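Local coordinates for alpha-1,2-mannosyltransferase (Ktr4), putative (Neosartorya fumigata, PDB 7BOP), which is a putative fungal mannosyltransferase of the GT-A clan and binds guanosine-5'-diphosphate beside a manganese ion, at residues Y128-W136 with R172-A183. Residues are numbered along the deposited sequence; the frame is centred on the assembly and turned at random.
Sequences YEQVPKEHW and RWNSGMFYKHPA. With GDP (guanosine-5'-diphosphate), chain H; GOL (glycerol), chain M.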
# COMPACT_ATOMS: atom_id res chain seq x y z
N TYR A 128 -12.87 9.40 -13.93
CA TYR A 128 -13.82 9.23 -12.83
C TYR A 128 -14.58 7.94 -13.06
O TYR A 128 -15.37 7.86 -13.99
CB TYR A 128 -14.74 10.44 -12.75
CG TYR A 128 -13.95 11.72 -12.60
CD1 TYR A 128 -13.48 12.13 -11.35
CD2 TYR A 128 -13.61 12.48 -13.72
CE1 TYR A 128 -12.72 13.28 -11.22
CE2 TYR A 128 -12.85 13.64 -13.60
CZ TYR A 128 -12.41 14.04 -12.35
OH TYR A 128 -11.66 15.18 -12.22
N GLU A 129 -14.29 6.93 -12.25
CA GLU A 129 -14.79 5.58 -12.48
C GLU A 129 -15.62 5.10 -11.31
O GLU A 129 -15.37 5.47 -10.15
CB GLU A 129 -13.63 4.61 -12.67
CG GLU A 129 -12.72 4.94 -13.84
CD GLU A 129 -13.37 4.76 -15.19
OE1 GLU A 129 -14.32 3.97 -15.32
OE2 GLU A 129 -12.89 5.40 -16.14
N GLN A 130 -16.62 4.28 -11.61
CA GLN A 130 -17.43 3.66 -10.59
C GLN A 130 -17.02 2.21 -10.48
O GLN A 130 -16.76 1.55 -11.49
CB GLN A 130 -18.92 3.77 -10.91
CG GLN A 130 -19.80 3.50 -9.70
CD GLN A 130 -21.27 3.74 -9.97
OE1 GLN A 130 -21.68 3.90 -11.12
NE2 GLN A 130 -22.08 3.76 -8.91
N VAL A 131 -16.97 1.71 -9.25
CA VAL A 131 -16.68 0.30 -9.02
C VAL A 131 -17.94 -0.50 -9.36
O VAL A 131 -19.00 -0.19 -8.84
CB VAL A 131 -16.29 0.03 -7.54
CG1 VAL A 131 -16.09 -1.46 -7.31
CG2 VAL A 131 -15.03 0.81 -7.19
N PRO A 132 -17.84 -1.54 -10.21
CA PRO A 132 -19.05 -2.33 -10.50
C PRO A 132 -19.59 -3.06 -9.26
O PRO A 132 -18.80 -3.46 -8.40
CB PRO A 132 -18.60 -3.35 -11.57
CG PRO A 132 -17.20 -3.00 -11.94
CD PRO A 132 -16.65 -2.02 -10.95
N LYS A 133 -20.91 -3.24 -9.19
CA LYS A 133 -21.57 -3.92 -8.08
C LYS A 133 -20.93 -5.27 -7.77
O LYS A 133 -20.71 -5.61 -6.61
CB LYS A 133 -23.08 -4.14 -8.35
CG LYS A 133 -23.96 -2.91 -8.13
CD LYS A 133 -24.21 -2.10 -9.41
CE LYS A 133 -24.91 -0.78 -9.14
NZ LYS A 133 -23.98 0.27 -8.62
N GLU A 134 -20.62 -6.03 -8.82
CA GLU A 134 -19.98 -7.35 -8.66
C GLU A 134 -18.56 -7.31 -8.05
O GLU A 134 -18.08 -8.33 -7.57
CB GLU A 134 -19.99 -8.13 -9.99
CG GLU A 134 -19.10 -7.58 -11.11
CD GLU A 134 -19.84 -6.73 -12.14
OE1 GLU A 134 -20.85 -6.06 -11.80
OE2 GLU A 134 -19.39 -6.73 -13.32
N HIS A 135 -17.90 -6.15 -8.10
CA HIS A 135 -16.59 -5.95 -7.46
C HIS A 135 -16.67 -5.32 -6.07
O HIS A 135 -15.63 -5.15 -5.42
CB HIS A 135 -15.70 -5.06 -8.33
CG HIS A 135 -15.28 -5.70 -9.61
ND1 HIS A 135 -14.62 -5.00 -10.60
CD2 HIS A 135 -15.42 -6.97 -10.07
CE1 HIS A 135 -14.36 -5.81 -11.61
NE2 HIS A 135 -14.84 -7.01 -11.32
N TRP A 136 -17.87 -4.95 -5.62
CA TRP A 136 -18.08 -4.23 -4.36
C TRP A 136 -18.99 -4.97 -3.39
O TRP A 136 -18.68 -5.05 -2.21
CB TRP A 136 -18.68 -2.84 -4.63
CG TRP A 136 -18.67 -1.94 -3.42
CD1 TRP A 136 -19.75 -1.53 -2.70
CD2 TRP A 136 -17.52 -1.35 -2.81
NE1 TRP A 136 -19.34 -0.71 -1.67
CE2 TRP A 136 -17.97 -0.58 -1.72
CE3 TRP A 136 -16.14 -1.38 -3.09
CZ2 TRP A 136 -17.10 0.14 -0.90
CZ3 TRP A 136 -15.27 -0.66 -2.27
CH2 TRP A 136 -15.76 0.09 -1.18
N ARG A 172 -11.37 -5.81 0.55
CA ARG A 172 -11.55 -6.81 -0.51
C ARG A 172 -11.28 -6.21 -1.89
O ARG A 172 -10.59 -6.83 -2.72
CB ARG A 172 -12.96 -7.40 -0.43
CG ARG A 172 -13.27 -8.40 -1.52
CD ARG A 172 -14.61 -9.06 -1.27
NE ARG A 172 -14.86 -10.07 -2.29
CZ ARG A 172 -15.56 -9.89 -3.41
NH1 ARG A 172 -16.14 -8.73 -3.72
NH2 ARG A 172 -15.68 -10.91 -4.25
N TRP A 173 -11.78 -5.00 -2.13
CA TRP A 173 -11.57 -4.33 -3.41
C TRP A 173 -10.09 -4.07 -3.70
O TRP A 173 -9.60 -4.38 -4.79
CB TRP A 173 -12.35 -3.02 -3.49
CG TRP A 173 -12.30 -2.42 -4.87
CD1 TRP A 173 -13.04 -2.81 -5.95
CD2 TRP A 173 -11.45 -1.37 -5.33
NE1 TRP A 173 -12.72 -2.06 -7.05
CE2 TRP A 173 -11.74 -1.17 -6.71
CE3 TRP A 173 -10.47 -0.58 -4.73
CZ2 TRP A 173 -11.10 -0.20 -7.47
CZ3 TRP A 173 -9.82 0.38 -5.49
CH2 TRP A 173 -10.15 0.57 -6.86
N ASN A 174 -9.37 -3.53 -2.72
CA ASN A 174 -7.92 -3.34 -2.84
C ASN A 174 -7.16 -4.67 -2.94
O ASN A 174 -6.14 -4.73 -3.62
CB ASN A 174 -7.38 -2.50 -1.68
CG ASN A 174 -7.71 -1.03 -1.83
OD1 ASN A 174 -7.55 -0.45 -2.90
ND2 ASN A 174 -8.16 -0.41 -0.75
N SER A 175 -7.66 -5.72 -2.28
CA SER A 175 -6.99 -7.02 -2.30
C SER A 175 -7.09 -7.77 -3.63
O SER A 175 -6.13 -8.42 -4.04
CB SER A 175 -7.52 -7.93 -1.20
OG SER A 175 -7.24 -7.40 0.10
N GLY A 176 -8.25 -7.72 -4.27
CA GLY A 176 -8.52 -8.57 -5.44
C GLY A 176 -9.24 -7.98 -6.64
O GLY A 176 -9.31 -8.65 -7.67
N MET A 177 -9.78 -6.77 -6.52
CA MET A 177 -10.68 -6.24 -7.54
C MET A 177 -10.15 -5.04 -8.32
O MET A 177 -10.48 -4.92 -9.51
CB MET A 177 -12.03 -5.88 -6.91
CG MET A 177 -12.74 -7.04 -6.22
SD MET A 177 -13.02 -8.43 -7.33
CE MET A 177 -13.77 -9.60 -6.22
N PHE A 178 -9.36 -4.16 -7.71
CA PHE A 178 -8.91 -2.94 -8.40
C PHE A 178 -8.19 -3.25 -9.71
O PHE A 178 -8.42 -2.58 -10.72
CB PHE A 178 -8.08 -2.01 -7.49
CG PHE A 178 -6.62 -2.40 -7.34
CD1 PHE A 178 -6.23 -3.42 -6.47
CD2 PHE A 178 -5.64 -1.71 -8.05
CE1 PHE A 178 -4.89 -3.74 -6.32
CE2 PHE A 178 -4.30 -2.04 -7.91
CZ PHE A 178 -3.92 -3.06 -7.04
N TYR A 179 -7.35 -4.29 -9.70
CA TYR A 179 -6.60 -4.70 -10.88
C TYR A 179 -7.44 -5.42 -11.97
O TYR A 179 -6.91 -5.73 -13.03
CB TYR A 179 -5.39 -5.56 -10.50
CG TYR A 179 -5.68 -6.82 -9.71
CD1 TYR A 179 -5.97 -8.03 -10.34
CD2 TYR A 179 -5.61 -6.81 -8.31
CE1 TYR A 179 -6.20 -9.18 -9.61
CE2 TYR A 179 -5.83 -7.96 -7.56
CZ TYR A 179 -6.12 -9.14 -8.21
OH TYR A 179 -6.35 -10.27 -7.47
N LYS A 180 -8.72 -5.68 -11.67
CA LYS A 180 -9.68 -6.21 -12.63
C LYS A 180 -10.64 -5.14 -13.17
O LYS A 180 -11.49 -5.46 -13.98
CB LYS A 180 -10.52 -7.32 -11.98
CG LYS A 180 -9.72 -8.53 -11.55
CD LYS A 180 -10.65 -9.59 -10.99
CE LYS A 180 -9.89 -10.83 -10.56
NZ LYS A 180 -9.73 -10.91 -9.07
N HIS A 181 -10.51 -3.89 -12.72
CA HIS A 181 -11.40 -2.84 -13.19
C HIS A 181 -11.10 -2.53 -14.67
O HIS A 181 -9.92 -2.41 -15.04
CB HIS A 181 -11.28 -1.58 -12.36
CG HIS A 181 -12.45 -0.65 -12.52
ND1 HIS A 181 -12.61 0.12 -13.65
CD2 HIS A 181 -13.51 -0.39 -11.74
CE1 HIS A 181 -13.71 0.83 -13.54
NE2 HIS A 181 -14.28 0.55 -12.39
N PRO A 182 -12.14 -2.42 -15.52
CA PRO A 182 -11.91 -2.17 -16.97
C PRO A 182 -11.05 -0.94 -17.30
O PRO A 182 -10.21 -0.99 -18.19
CB PRO A 182 -13.33 -1.99 -17.52
CG PRO A 182 -14.18 -2.82 -16.63
CD PRO A 182 -13.57 -2.71 -15.25
N ALA A 183 -11.29 0.16 -16.60
CA ALA A 183 -10.46 1.38 -16.67
C ALA A 183 -8.94 1.18 -16.60
O ALA A 183 -8.20 1.98 -17.18
CB ALA A 183 -10.90 2.37 -15.61
PB GDP H . -7.67 3.79 6.80
O1B GDP H . -8.10 4.52 8.04
O2B GDP H . -6.64 4.55 5.94
O3B GDP H . -7.32 2.32 6.99
O3A GDP H . -9.06 3.75 5.97
PA GDP H . -9.63 4.93 5.01
O1A GDP H . -10.97 5.40 5.52
O2A GDP H . -8.48 5.93 4.73
O5' GDP H . -9.93 4.01 3.73
C5' GDP H . -8.88 3.53 2.89
C4' GDP H . -9.05 4.06 1.47
O4' GDP H . -10.28 3.57 0.93
C3' GDP H . -9.17 5.58 1.38
O3' GDP H . -8.63 5.98 0.11
C2' GDP H . -10.67 5.85 1.47
O2' GDP H . -11.04 7.06 0.80
C1' GDP H . -11.24 4.61 0.78
N9 GDP H . -12.54 4.08 1.27
C8 GDP H . -12.82 3.44 2.43
N7 GDP H . -14.12 3.06 2.46
C5 GDP H . -14.69 3.45 1.30
C6 GDP H . -16.02 3.38 0.67
O6 GDP H . -16.95 2.83 1.28
N1 GDP H . -16.19 3.91 -0.56
C2 GDP H . -15.17 4.49 -1.24
N2 GDP H . -15.38 5.02 -2.48
N3 GDP H . -13.93 4.60 -0.71
C4 GDP H . -13.64 4.11 0.52
C1 GOL M . -10.21 5.55 -17.61
O1 GOL M . -11.30 4.78 -18.13
C2 GOL M . -8.87 5.08 -18.16
O2 GOL M . -9.02 3.88 -18.91
C3 GOL M . -8.26 6.15 -19.05
O3 GOL M . -7.11 5.65 -19.72
O HOH W 1 -12.87 -3.06 -9.74
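Trp173, on helix 165-177, packs its indole against the chain that follows strand 126-130. Its CB meets CZ3 of Trp136 at 3.9 Å, the two side chains crossing at about a right angle. With CG anti to the backbone N (chi1 -172°), the ring is directed toward Val131. CD1 lies 3.5 Å from His135 O, which sits at the ring edge, and also touches Val131 CG1. Trp173 NE1 passes 3.4 Å from Val131 CG1 and donates to a water, 2.9 Å away, that also bonds His135 ND1 and Met177 O. Farther round, CE2 and CZ2 lie against Val131 CG2, which sits over one face near the rim, while Phe178 CB lies over the opposite face. Strand 126-130 runs parallel to strand 102-106 in the mixed sheet of this GT-A fold, and beyond it Trp136 reaches the guanosine-5'-diphosphate pocket, its CZ2 3.5 Å from O6 of the nucleotide. Where the strand ends, His181 NE2 donates to Gln130 O at 2.8 Å, nearly straight (175°) and in the imidazole plane but above the carbonyl plane. Ala183 N bonds the other ring nitrogen, ND1, which helps fix the ring's rotation. Met177 SD approaches the His135 ring obliquely, 4.5 Å from its centroid.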